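Local coordinates for protein ectoine hydroxylase (Sphingopyxis alaskensis, PDB 4MHR) that catalyses the iron(II)- and 2-oxoglutarate-dependent hydroxylation of L-ectoine to 5-hydroxyectoine, a compatible solute that protects cells against extreme osmotic stress, at residues A[139-144]-A[253-258]; A[177-182]-A[262-267]. One frame throughout, in Å; residues are numbered along the deposited sequence.

How the contacts relate
Both contacts sit on the same side of the chain's centre, their own centres 8 Å apart, and they share a sheet in which strands 131-141 and 264-273 run antiparallel as neighbours. Two probable hydrogen bonds join contact 1 to contact 2: Lys-141 N to Arg-264 O and Asn-139 N to Asn-266 O, each 2.8 Å. Contact 1 holds Lys-141, which binds 2-oxoglutarate, and His-253, an iron ligand with His-152 and Asp-154. In contact 2, the side chain of Arg-264 comes, between nearest atoms, within about 4 Å of that of Lys-141 and about 9 Å of that of His-253, which probably places it beside the cosubstrate site. The segments alternate along the chain.

Contact 1: A[139-144]-A[253-258]; sequences NYKPGF and HGSNGN
Lys-141 reaches from the end of strand 131-141, in the larger sheet of the cupin fold, across to Asn-256 in the loop that follows strand 253-255 of the smaller sheet. The contact thus joins the two sheets beside active-site residues, with the 2-oxoglutarate-binding lysine on one side and the strand carrying the iron ligand His-253 on the other.

Polar contacts centre on the ammonium group. Lys-141 NZ donates to Asn-256 O at 3.0 Å, and the approach is nearly along the C=O axis, at a C=O...N angle of 166°. A second bond, to Gly-184 O, ties the same nitrogen to the loop before strand 187-188, so in this apo structure two backbone carbonyls grip the buried amine. Ser-255 OG lies farther off, 3.6 Å from Lys-141 NZ.

Apolar packing is carried by the lysine chain, bent at its last two torsions. Lys-141 CE rests 3.8 Å from Asn-258 CB, with Lys-141 CD at 4.1 Å from the same atom, and the two side chains cross obliquely.

The amide nitrogen of Asn-258 lies near the backbone of Pro-142 and Gly-143. CG stands anti to the backbone N (chi1 176°), and the group is fixed by bonds from outside the contact: OD1 pairs with Thr-260 OG1, while ND2 donates to Phe-262 O. Asn-258 ND2 is also 3.6 Å from Pro-142 O. Backbone meets backbone at the far end, where Phe-144 C lies 3.3 Å from Asn-258 O.

Contact 2: A[177-182]-A[262-267]; sequences AENTPH and FPRANA
In the larger sheet of the cupin fold, strand 169-175 runs antiparallel to strand 264-273, and this contact lies where the chain beyond the former peels off into a loop. Ala-177 still reaches its neighbour through a weak backbone bond, Ala-177 N to Ala-265 O at 3.3 Å. Beside it a water bridges the backbones, donating to Ala-177 O at 2.7 Å and accepting from Ala-265 N at 3.1 Å. The methyl groups of the two alanines pack together, CB to CB at 4.1 Å, while Ala-177 CB also touches Pro-263 O.

Farther along the loop the contact passes to side chains. Arg-264 NE donates to Asn-179 OD1 at 2.8 Å through a bent bond. Amide and guanidinium planes are only 10° apart, with the amide at the guanidinium edge rather than over its face. The chain of Arg-264 is bent at chi3 (78°), and the packing is tight: Asn-179 OD1 also lies 3.0 Å from Arg-264 CG. An alanine in place of Arg-264, lacking the guanidinium, would probably leave Asn-179 OD1 without this donor and its amide freer to turn, and is likely to make the surroundings of the 2-oxoglutarate-binding Lys-141 less positive.

Asn-183 links the loop to the residues just before strand 264-273: its ND2 donates to Glu-178 O and, weakly, to Phe-262 O. Within the loop, Thr-180 forms an ST turn, its OG1 accepting from His-182 N at 2.8 Å in a nearly straight bond.

Contact 1: A[139-144]-A[253-258]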
loop_
_atom_site.group_PDB
_atom_site.type_symbol
_atom_site.label_atom_id
_atom_site.label_comp_id
_atom_site.label_asym_id
_atom_site.label_seq_id
_atom_site.Cartn_x
_atom_site.Cartn_y
_atom_site.Cartn_z
ATOM N N ASN A 139 -8.665 5.343 4.086
ATOM C CA ASN A 139 -9.614 5.245 2.971
ATOM C C ASN A 139 -10.984 4.761 3.403
ATOM O O ASN A 139 -11.086 3.836 4.222
ATOM C CB ASN A 139 -9.112 4.265 1.948
ATOM C CG ASN A 139 -7.779 4.657 1.388
ATOM O OD1 ASN A 139 -6.794 3.880 1.397
ATOM N ND2 ASN A 139 -7.723 5.871 0.890
ATOM N N TYR A 140 -12.010 5.350 2.789
ATOM C CA TYR A 140 -13.420 4.972 2.978
ATOM C C TYR A 140 -14.116 4.957 1.648
ATOM O O TYR A 140 -14.108 5.949 0.897
ATOM C CB TYR A 140 -14.105 5.959 3.831
ATOM C CG TYR A 140 -15.565 5.656 4.012
ATOM C CD1 TYR A 140 -16.557 6.287 3.214
ATOM C CD2 TYR A 140 -15.958 4.747 4.954
ATOM C CE1 TYR A 140 -17.887 5.996 3.404
ATOM C CE2 TYR A 140 -17.279 4.441 5.136
ATOM C CZ TYR A 140 -18.223 5.067 4.391
ATOM O OH TYR A 140 -19.504 4.741 4.641
ATOM N N LYS A 141 -14.681 3.817 1.313
ATOM C CA LYS A 141 -15.330 3.615 -0.001
ATOM C C LYS A 141 -16.761 3.228 0.391
ATOM O O LYS A 141 -16.971 2.131 0.965
ATOM C CB LYS A 141 -14.649 2.484 -0.767
ATOM C CG LYS A 141 -15.451 1.837 -1.904
ATOM C CD LYS A 141 -14.937 0.439 -2.262
ATOM C CE LYS A 141 -14.989 0.176 -3.755
ATOM N NZ LYS A 141 -13.891 -0.757 -4.160
ATOM N N PRO A 142 -17.714 4.140 0.179
ATOM C CA PRO A 142 -19.071 3.830 0.630
ATOM C C PRO A 142 -19.724 2.675 -0.118
ATOM O O PRO A 142 -19.349 2.340 -1.222
ATOM C CB PRO A 142 -19.847 5.101 0.280
ATOM C CG PRO A 142 -19.134 5.606 -0.950
ATOM C CD PRO A 142 -17.687 5.389 -0.615
ATOM N N GLY A 143 -20.743 2.140 0.503
ATOM C CA GLY A 143 -21.668 1.249 -0.160
ATOM C C GLY A 143 -22.414 1.963 -1.257
ATOM O O GLY A 143 -22.414 3.204 -1.304
ATOM N N PHE A 144 -23.017 1.167 -2.144
ATOM C CA PHE A 144 -23.979 1.598 -3.194
ATOM C C PHE A 144 -23.385 2.352 -4.344
ATOM O O PHE A 144 -23.683 2.051 -5.528
ATOM C CB PHE A 144 -25.107 2.422 -2.620
ATOM C CG PHE A 144 -25.848 1.751 -1.556
ATOM C CD1 PHE A 144 -26.752 0.717 -1.872
ATOM C CD2 PHE A 144 -25.751 2.197 -0.254
ATOM C CE1 PHE A 144 -27.479 0.115 -0.862
ATOM C CE2 PHE A 144 -26.471 1.573 0.750
ATOM C CZ PHE A 144 -27.353 0.558 0.445
ATOM N N HIS A 253 -2.234 -4.002 -9.174
ATOM C CA HIS A 253 -3.417 -4.186 -8.387
ATOM C C HIS A 253 -4.487 -3.139 -8.691
ATOM O O HIS A 253 -4.251 -2.040 -9.304
ATOM C CB HIS A 253 -3.064 -4.169 -6.866
ATOM C CG HIS A 253 -2.671 -2.819 -6.372
ATOM N ND1 HIS A 253 -1.439 -2.268 -6.637
ATOM C CD2 HIS A 253 -3.381 -1.850 -5.757
ATOM C CE1 HIS A 253 -1.364 -1.070 -6.095
ATOM N NE2 HIS A 253 -2.529 -0.779 -5.573
ATOM N N GLY A 254 -5.667 -3.419 -8.197
ATOM C CA GLY A 254 -6.852 -2.518 -8.446
ATOM C C GLY A 254 -8.106 -3.074 -7.799
ATOM O O GLY A 254 -8.006 -4.070 -7.088
ATOM N N SER A 255 -9.257 -2.386 -7.944
ATOM C CA SER A 255 -10.520 -2.921 -7.402
ATOM C C SER A 255 -11.675 -2.551 -8.259
ATOM O O SER A 255 -11.637 -1.493 -8.983
ATOM C CB SER A 255 -10.763 -2.471 -5.946
ATOM O OG SER A 255 -10.717 -1.077 -5.879
ATOM N N ASN A 256 -12.685 -3.452 -8.271
ATOM C CA ASN A 256 -13.972 -3.120 -8.913
ATOM C C ASN A 256 -14.708 -2.154 -8.033
ATOM O O ASN A 256 -14.333 -1.900 -6.854
ATOM C CB ASN A 256 -14.831 -4.348 -9.148
ATOM C CG ASN A 256 -14.271 -5.260 -10.225
ATOM O OD1 ASN A 256 -14.048 -6.463 -10.015
ATOM N ND2 ASN A 256 -14.021 -4.702 -11.369
ATOM N N GLY A 257 -15.776 -1.555 -8.559
ATOM C CA GLY A 257 -16.592 -0.724 -7.704
ATOM C C GLY A 257 -17.452 -1.542 -6.722
ATOM O O GLY A 257 -17.299 -2.722 -6.599
ATOM N N ASN A 258 -18.371 -0.880 -6.017
ATOM C CA ASN A 258 -19.138 -1.524 -4.957
ATOM C C ASN A 258 -20.572 -0.955 -4.954
ATOM O O ASN A 258 -20.821 0.209 -4.552
ATOM C CB ASN A 258 -18.435 -1.312 -3.601
ATOM C CG ASN A 258 -19.215 -1.866 -2.434
ATOM O OD1 ASN A 258 -19.918 -2.882 -2.571
ATOM N ND2 ASN A 258 -19.094 -1.214 -1.262
#

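Contact 2: A[177-182]-A[262-267]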
loop_
_atom_site.group_PDB
_atom_site.type_symbol
_atom_site.label_atom_id
_atom_site.label_comp_id
_atom_site.label_asym_id
_atom_site.label_seq_id
_atom_site.Cartn_x
_atom_site.Cartn_y
_atom_site.Cartn_z
ATOM N N ALA A 177 -13.079 -2.458 7.899
ATOM C CA ALA A 177 -14.406 -2.961 7.623
ATOM C C ALA A 177 -14.114 -4.205 6.846
ATOM O O ALA A 177 -13.141 -4.211 6.013
ATOM C CB ALA A 177 -15.158 -2.001 6.744
ATOM N N GLU A 178 -14.951 -5.213 7.066
ATOM C CA GLU A 178 -14.833 -6.511 6.372
ATOM C C GLU A 178 -14.771 -6.352 4.864
ATOM O O GLU A 178 -15.608 -5.638 4.273
ATOM C CB GLU A 178 -16.027 -7.455 6.671
ATOM C CG GLU A 178 -16.201 -8.631 5.674
ATOM C CD GLU A 178 -15.713 -9.991 6.162
ATOM O OE1 GLU A 178 -15.800 -10.240 7.378
ATOM O OE2 GLU A 178 -15.245 -10.825 5.329
ATOM N N ASN A 179 -13.813 -7.063 4.265
ATOM C CA ASN A 179 -13.822 -7.314 2.823
ATOM C C ASN A 179 -14.317 -8.684 2.460
ATOM O O ASN A 179 -13.744 -9.677 2.975
ATOM C CB ASN A 179 -12.434 -7.092 2.228
ATOM C CG ASN A 179 -12.252 -5.633 1.813
ATOM O OD1 ASN A 179 -13.203 -4.977 1.381
ATOM N ND2 ASN A 179 -11.087 -5.141 1.932
ATOM N N THR A 180 -15.355 -8.709 1.587
ATOM C CA THR A 180 -15.977 -9.921 1.126
ATOM C C THR A 180 -15.667 -10.038 -0.335
ATOM O O THR A 180 -15.018 -9.165 -0.947
ATOM C CB THR A 180 -17.497 -9.956 1.333
ATOM O OG1 THR A 180 -18.152 -9.267 0.262
ATOM C CG2 THR A 180 -17.887 -9.320 2.670
ATOM N N PRO A 181 -16.121 -11.119 -0.925
ATOM C CA PRO A 181 -15.871 -11.178 -2.348
ATOM C C PRO A 181 -16.691 -10.088 -3.130
ATOM O O PRO A 181 -16.341 -9.785 -4.263
ATOM C CB PRO A 181 -16.256 -12.614 -2.698
ATOM C CG PRO A 181 -16.180 -13.341 -1.387
ATOM C CD PRO A 181 -16.671 -12.375 -0.391
ATOM N N HIS A 182 -17.684 -9.463 -2.490
ATOM C CA HIS A 182 -18.730 -8.711 -3.232
ATOM C C HIS A 182 -18.624 -7.213 -3.186
ATOM O O HIS A 182 -19.254 -6.537 -4.041
ATOM C CB HIS A 182 -20.096 -9.054 -2.739
ATOM C CG HIS A 182 -20.324 -10.524 -2.613
ATOM N ND1 HIS A 182 -20.244 -11.371 -3.688
ATOM C CD2 HIS A 182 -20.568 -11.292 -1.534
ATOM C CE1 HIS A 182 -20.417 -12.609 -3.268
ATOM N NE2 HIS A 182 -20.655 -12.581 -1.974
ATOM N N PHE A 262 -22.392 -2.571 1.677
ATOM C CA PHE A 262 -21.374 -2.774 2.715
ATOM C C PHE A 262 -20.115 -1.962 2.364
ATOM O O PHE A 262 -19.491 -2.248 1.335
ATOM C CB PHE A 262 -20.987 -4.252 2.781
ATOM C CG PHE A 262 -22.148 -5.175 3.056
ATOM C CD1 PHE A 262 -23.016 -4.945 4.135
ATOM C CD2 PHE A 262 -22.407 -6.244 2.225
ATOM C CE1 PHE A 262 -24.096 -5.793 4.368
ATOM C CE2 PHE A 262 -23.486 -7.090 2.456
ATOM C CZ PHE A 262 -24.323 -6.873 3.514
ATOM N N PRO A 263 -19.726 -0.975 3.210
ATOM C CA PRO A 263 -18.596 -0.073 2.953
ATOM C C PRO A 263 -17.259 -0.809 3.046
ATOM O O PRO A 263 -17.173 -1.883 3.599
ATOM C CB PRO A 263 -18.681 0.916 4.099
ATOM C CG PRO A 263 -19.152 0.053 5.235
ATOM C CD PRO A 263 -20.225 -0.790 4.576
ATOM N N ARG A 264 -16.240 -0.239 2.451
ATOM C CA ARG A 264 -14.856 -0.699 2.636
ATOM C C ARG A 264 -14.094 0.400 3.287
ATOM O O ARG A 264 -14.281 1.578 2.927
ATOM C CB ARG A 264 -14.179 -0.938 1.292
ATOM C CG ARG A 264 -14.422 -2.309 0.732
ATOM C CD ARG A 264 -13.511 -2.522 -0.468
ATOM N NE ARG A 264 -12.118 -2.846 -0.102
ATOM C CZ ARG A 264 -11.033 -2.086 -0.319
ATOM N NH1 ARG A 264 -11.103 -0.887 -0.900
ATOM N NH2 ARG A 264 -9.839 -2.543 0.069
ATOM N N ALA A 265 -13.244 0.040 4.237
ATOM C CA ALA A 265 -12.447 1.035 4.923
ATOM C C ALA A 265 -11.111 0.356 5.342
ATOM O O ALA A 265 -11.109 -0.755 5.861
ATOM C CB ALA A 265 -13.208 1.563 6.149
ATOM N N ASN A 266 -10.006 1.045 5.120
ATOM C CA ASN A 266 -8.723 0.557 5.498
ATOM C C ASN A 266 -7.816 1.690 5.797
ATOM O O ASN A 266 -8.069 2.859 5.345
ATOM C CB ASN A 266 -8.140 -0.292 4.386
ATOM C CG ASN A 266 -7.634 0.531 3.239
ATOM O OD1 ASN A 266 -8.317 1.403 2.754
ATOM N ND2 ASN A 266 -6.396 0.308 2.852
ATOM N N ALA A 267 -6.803 1.366 6.606
ATOM C CA ALA A 267 -5.643 2.202 6.798
ATOM C C ALA A 267 -4.501 1.627 5.932
ATOM O O ALA A 267 -4.135 0.454 6.068
ATOM C CB ALA A 267 -5.284 2.195 8.276
HETATM O O HOH W 1 -12.715 -2.952 3.686
HETATM O O HOH W 2 -17.788 -3.991 4.676
#